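Local structure of DUF3209 family protein (Thermus thermophilus, 2EHW) at residues H4-L9 with E85-R90; I11-L16 with P51-A56. The protein is of unknown function but forms a small, wholly alpha-helical fold whose long last helix is predicted in part to form a coiled coil. All blocks are in the same frame, centred on the assembly; numbering follows the deposited sequence.

Contact 1 of 2, residues H4-L9 with E85-R90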
loop_
_atom_site.group_PDB
_atom_site.type_symbol
_atom_site.label_atom_id
_atom_site.label_comp_id
_atom_site.label_asym_id
_atom_site.label_seq_id
_atom_site.Cartn_x
_atom_site.Cartn_y
_atom_site.Cartn_z
ATOM N N HIS A 4 8.609 -9.247 -1.738
ATOM C CA HIS A 4 9.091 -8.001 -1.158
ATOM C C HIS A 4 8.033 -6.909 -1.227
ATOM O O HIS A 4 7.990 -6.024 -0.376
ATOM C CB HIS A 4 10.360 -7.563 -1.885
ATOM C CG HIS A 4 11.489 -8.533 -1.738
ATOM N ND1 HIS A 4 12.366 -8.821 -2.761
ATOM C CD2 HIS A 4 11.878 -9.289 -0.685
ATOM C CE1 HIS A 4 13.246 -9.714 -2.345
ATOM N NE2 HIS A 4 12.973 -10.015 -1.089
ATOM N N GLU A 5 7.180 -6.982 -2.244
ATOM C CA GLU A 5 6.115 -6.004 -2.422
ATOM C C GLU A 5 5.055 -6.172 -1.336
ATOM O O GLU A 5 4.527 -5.195 -0.804
ATOM C CB GLU A 5 5.453 -6.172 -3.795
ATOM C CG GLU A 5 6.278 -5.744 -4.996
ATOM C CD GLU A 5 7.364 -6.738 -5.393
ATOM O OE1 GLU A 5 7.352 -7.901 -4.918
ATOM O OE2 GLU A 5 8.226 -6.341 -6.210
ATOM N N LEU A 6 4.732 -7.420 -1.020
ATOM C CA LEU A 6 3.737 -7.697 0.003
ATOM C C LEU A 6 4.258 -7.283 1.379
ATOM O O LEU A 6 3.523 -6.706 2.171
ATOM C CB LEU A 6 3.363 -9.184 -0.005
ATOM C CG LEU A 6 2.654 -9.691 -1.267
ATOM C CD1 LEU A 6 2.186 -11.120 -1.040
ATOM C CD2 LEU A 6 1.455 -8.800 -1.595
ATOM N N SER A 7 5.528 -7.568 1.657
ATOM C CA SER A 7 6.127 -7.193 2.937
ATOM C C SER A 7 6.091 -5.679 3.135
ATOM O O SER A 7 5.514 -5.181 4.106
ATOM C CB SER A 7 7.584 -7.668 3.014
ATOM O OG SER A 7 7.666 -9.078 3.115
ATOM N N ALA A 8 6.713 -4.954 2.209
ATOM C CA ALA A 8 6.773 -3.498 2.271
ATOM C C ALA A 8 5.389 -2.931 2.515
ATOM O O ALA A 8 5.204 -2.038 3.335
ATOM C CB ALA A 8 7.352 -2.937 0.965
ATOM N N LEU A 9 4.414 -3.466 1.798
ATOM C CA LEU A 9 3.040 -3.015 1.930
ATOM C C LEU A 9 2.498 -3.357 3.309
ATOM O O LEU A 9 1.776 -2.562 3.910
ATOM C CB LEU A 9 2.172 -3.664 0.850
ATOM C CG LEU A 9 0.677 -3.365 0.854
ATOM C CD1 LEU A 9 0.436 -1.871 0.982
ATOM C CD2 LEU A 9 0.070 -3.900 -0.444
ATOM N N GLU A 85 -1.776 -6.786 -7.305
ATOM C CA GLU A 85 -2.860 -6.027 -7.920
ATOM C C GLU A 85 -4.180 -6.179 -7.175
ATOM O O GLU A 85 -4.973 -5.246 -7.116
ATOM C CB GLU A 85 -3.047 -6.458 -9.371
ATOM C CG GLU A 85 -2.121 -5.773 -10.352
ATOM C CD GLU A 85 -1.983 -6.558 -11.639
ATOM O OE1 GLU A 85 -2.945 -7.255 -12.023
ATOM O OE2 GLU A 85 -0.914 -6.475 -12.273
ATOM N N ALA A 86 -4.424 -7.362 -6.624
ATOM C CA ALA A 86 -5.652 -7.595 -5.873
ATOM C C ALA A 86 -5.604 -6.692 -4.654
ATOM O O ALA A 86 -6.595 -6.058 -4.295
ATOM C CB ALA A 86 -5.746 -9.066 -5.439
HETATM N N MSE A 87 -4.439 -6.645 -4.022
HETATM C CA MSE A 87 -4.238 -5.824 -2.837
HETATM C C MSE A 87 -4.321 -4.340 -3.181
HETATM O O MSE A 87 -4.807 -3.539 -2.386
HETATM C CB MSE A 87 -2.884 -6.149 -2.190
HETATM C CG MSE A 87 -2.784 -7.577 -1.643
HETATM SE SE MSE A 87 -4.240 -8.074 -0.419
HETATM C CE MSE A 87 -5.437 -8.875 -1.724
ATOM N N GLU A 88 -3.846 -3.971 -4.365
ATOM C CA GLU A 88 -3.913 -2.579 -4.769
ATOM C C GLU A 88 -5.388 -2.231 -4.794
ATOM O O GLU A 88 -5.800 -1.167 -4.337
ATOM C CB GLU A 88 -3.314 -2.378 -6.161
ATOM C CG GLU A 88 -3.383 -0.939 -6.652
ATOM C CD GLU A 88 -2.918 -0.789 -8.088
ATOM O OE1 GLU A 88 -3.351 -1.607 -8.929
ATOM O OE2 GLU A 88 -2.129 0.145 -8.373
ATOM N N GLY A 89 -6.187 -3.144 -5.331
ATOM C CA GLY A 89 -7.614 -2.906 -5.387
ATOM C C GLY A 89 -8.174 -2.665 -3.999
ATOM O O GLY A 89 -9.006 -1.780 -3.808
ATOM N N ARG A 90 -7.716 -3.437 -3.018
ATOM C CA ARG A 90 -8.223 -3.254 -1.669
ATOM C C ARG A 90 -7.722 -1.962 -1.058
ATOM O O ARG A 90 -8.426 -1.327 -0.276
ATOM C CB ARG A 90 -7.852 -4.447 -0.801
ATOM C CG ARG A 90 -8.593 -5.706 -1.218
ATOM C CD ARG A 90 -8.447 -6.793 -0.197
ATOM N NE ARG A 90 -9.116 -6.426 1.043
ATOM C CZ ARG A 90 -9.290 -7.251 2.069
ATOM N NH1 ARG A 90 -8.843 -8.504 2.006
ATOM N NH2 ARG A 90 -9.911 -6.825 3.160
#
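Helix-to-helix packing in an all-alpha fold brings the first helix, 4-16, against the long C-terminal helix 75-115, within the part of it predicted to form a coiled coil. Leu6 and Leu9 of the first helix meet Met87, present as selenomethionine, and the two segments run in broadly the same direction. Their closest alpha carbons, Leu6 CA and Met87 CA, are 8.7 Å apart, and apolar contacts alone join the segments. Leu9 comes in directly: its CG stands anti to the backbone N (chi1 177°), which carries the isobutyl fork outward until CD2 lies 4.1 Å from Met87 CB. The two side chains cross at about a right angle. Leucine suits this buried position because its branched end is wholly apolar and needs no hydrogen-bonding partner. Met87 starts toward the first helix but bends at chi2 (-53°) and again at chi3, turning its selenium end away and leaving CB as the atom that Leu9 meets. An unbranched, flexible side chain can follow such a bend on an exposed face of the helix. Glu5, next to Leu6 in the same turn, is a buried acid whose OE2 is held in a salt bridge with Arg38 while its side chain packs on Leu80 and Val84. On helix 75-115, Glu88 leans on Leu57 and Leu61 of helix 50-70. The Leu6 bond from the backbone runs past Met87, and only a terminal methyl turns in to it, in the looser of the two touches, with Leu6 CD2 4.4 Å from Met87 CG.

Contact 2 of 2, residues I11-L16 with P51-A56; sequences IAIGEL and PALEEA
Leu53 inserts its forked end against Ala12 and Ile13, packing helix 4-16 on helix 50-70 as an antiparallel pair in the buried interior of this all-helical fold. It gives up the most surface of the three, Ala12 comes next and Ile13 third. The backbones approach to 7.7 Å between Ala12 CA and Leu53 CA, a spacing that a residue as small as alanine permits opposite a leucine. With CG anti to the backbone N (chi1 -157°), Leu53 reaches toward helix 4-16 and brings both methyls onto Ala12, while CD2 also reaches Ile13. One of them, CD1, presses on Ala12 CB at 3.4 Å, tighter than ordinary van der Waals contact between carbons. The other, CD2, is 4.1 Å from Ala12 CB, so the single methyl of the alanine is met by both arms of the fork. Leucine and alanine suit a place so enclosed, being apolar and, in the case of alanine, without bulk to hold the helices apart. Leu53 is also flanked by Leu44 of helix 39-46 and by Ala47 of the following loop, whereas the next residue, Glu54, turns to helix 75-115 and forms a salt bridge there with Arg95. Ile13 approaches differently, for its bond from the backbone points to one side and the longer gamma branch must reach across. CG1 lies anti to the carbonyl carbon (chi1 -60°), and a second bend at chi2 (-60°) sets CD1 toward Leu53; the two side chains cross at about a right angle. At the far end of that branch, Ile13 CD1 rests 3.8 Å from Leu53 CD2.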
loop_
_atom_site.group_PDB
_atom_site.type_symbol
_atom_site.label_atom_id
_atom_site.label_comp_id
_atom_site.label_asym_id
_atom_site.label_seq_id
_atom_site.Cartn_x
_atom_site.Cartn_y
_atom_site.Cartn_z
ATOM N N ILE A 11 4.193 -3.545 5.967
ATOM C CA ILE A 11 4.849 -2.643 6.900
ATOM C C ILE A 11 4.119 -1.306 6.982
ATOM O O ILE A 11 3.802 -0.836 8.071
ATOM C CB ILE A 11 6.320 -2.412 6.493
ATOM C CG1 ILE A 11 7.108 -3.699 6.739
ATOM C CG2 ILE A 11 6.919 -1.260 7.283
ATOM C CD1 ILE A 11 8.555 -3.637 6.300
ATOM N N ALA A 12 3.832 -0.704 5.834
ATOM C CA ALA A 12 3.156 0.592 5.819
ATOM C C ALA A 12 1.788 0.515 6.496
ATOM O O ALA A 12 1.409 1.399 7.263
ATOM C CB ALA A 12 3.006 1.095 4.380
ATOM N N ILE A 13 1.037 -0.536 6.200
ATOM C CA ILE A 13 -0.266 -0.671 6.808
ATOM C C ILE A 13 -0.105 -0.875 8.307
ATOM O O ILE A 13 -0.941 -0.427 9.094
ATOM C CB ILE A 13 -1.032 -1.849 6.211
ATOM C CG1 ILE A 13 -1.217 -1.625 4.710
ATOM C CG2 ILE A 13 -2.397 -1.977 6.892
ATOM C CD1 ILE A 13 -1.998 -0.363 4.390
ATOM N N GLY A 14 0.982 -1.548 8.686
ATOM C CA GLY A 14 1.264 -1.803 10.087
ATOM C C GLY A 14 1.541 -0.509 10.830
ATOM O O GLY A 14 1.004 -0.277 11.913
ATOM N N GLU A 15 2.381 0.337 10.244
ATOM C CA GLU A 15 2.723 1.621 10.845
ATOM C C GLU A 15 1.439 2.434 11.022
ATOM O O GLU A 15 1.235 3.087 12.045
ATOM C CB GLU A 15 3.685 2.378 9.934
ATOM C CG GLU A 15 4.557 3.388 10.651
ATOM C CD GLU A 15 5.654 2.722 11.470
ATOM O OE1 GLU A 15 6.499 2.024 10.873
ATOM O OE2 GLU A 15 5.672 2.897 12.706
ATOM N N LEU A 16 0.572 2.385 10.016
ATOM C CA LEU A 16 -0.699 3.098 10.053
ATOM C C LEU A 16 -1.603 2.575 11.181
ATOM O O LEU A 16 -2.474 3.298 11.685
ATOM C CB LEU A 16 -1.410 2.929 8.713
ATOM C CG LEU A 16 -2.738 3.657 8.551
ATOM C CD1 LEU A 16 -2.491 5.167 8.537
ATOM C CD2 LEU A 16 -3.393 3.217 7.248
ATOM N N PRO A 51 -2.355 8.292 -0.438
ATOM C CA PRO A 51 -1.901 8.608 -1.798
ATOM C C PRO A 51 -0.459 8.167 -2.034
ATOM O O PRO A 51 -0.152 7.509 -3.034
ATOM C CB PRO A 51 -2.057 10.125 -1.875
ATOM C CG PRO A 51 -3.235 10.384 -0.971
ATOM C CD PRO A 51 -2.939 9.477 0.215
ATOM N N ALA A 52 0.427 8.534 -1.114
ATOM C CA ALA A 52 1.834 8.163 -1.236
ATOM C C ALA A 52 1.969 6.651 -1.215
ATOM O O ALA A 52 2.869 6.082 -1.831
ATOM C CB ALA A 52 2.652 8.774 -0.092
ATOM N N LEU A 53 1.075 5.989 -0.492
ATOM C CA LEU A 53 1.139 4.538 -0.421
ATOM C C LEU A 53 0.813 3.950 -1.797
ATOM O O LEU A 53 1.555 3.129 -2.316
ATOM C CB LEU A 53 0.168 4.026 0.640
ATOM C CG LEU A 53 0.482 2.653 1.229
ATOM C CD1 LEU A 53 1.978 2.519 1.492
ATOM C CD2 LEU A 53 -0.311 2.477 2.510
ATOM N N GLU A 54 -0.292 4.392 -2.387
ATOM C CA GLU A 54 -0.686 3.915 -3.704
ATOM C C GLU A 54 0.386 4.244 -4.743
ATOM O O GLU A 54 0.718 3.410 -5.575
ATOM C CB GLU A 54 -2.018 4.543 -4.133
ATOM C CG GLU A 54 -3.086 4.496 -3.067
ATOM C CD GLU A 54 -4.489 4.641 -3.625
ATOM O OE1 GLU A 54 -4.765 5.615 -4.359
ATOM O OE2 GLU A 54 -5.327 3.767 -3.319
ATOM N N GLU A 55 0.932 5.455 -4.690
ATOM C CA GLU A 55 1.956 5.835 -5.652
ATOM C C GLU A 55 3.155 4.892 -5.575
ATOM O O GLU A 55 3.581 4.350 -6.592
ATOM C CB GLU A 55 2.410 7.287 -5.433
ATOM C CG GLU A 55 3.205 7.873 -6.612
ATOM C CD GLU A 55 3.589 9.336 -6.410
ATOM O OE1 GLU A 55 4.388 9.634 -5.495
ATOM O OE2 GLU A 55 3.086 10.200 -7.163
ATOM N N ALA A 56 3.692 4.681 -4.379
ATOM C CA ALA A 56 4.831 3.781 -4.239
ATOM C C ALA A 56 4.485 2.369 -4.713
ATOM O O ALA A 56 5.333 1.664 -5.274
ATOM C CB ALA A 56 5.305 3.741 -2.794
#

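How the contacts relate
Both contacts draw on helix 4-16, its first turns in contact 1 and its last in contact 2, and their centres lie 10 Å apart. The partners are successive helices, 50-70 and 75-115, so the N-terminal helix packs against both. Leu6, Leu9 and Ile13 follow one another at intervals of three and four residues, which places them along one side of the helix, with Ala12 beside them facing helix 50-70. Contact 2 is buried, whereas contact 1 is partly buried, with Met87 exposed. No active site or ligand is known here; together the contacts join the start of the chain to its two longest helices.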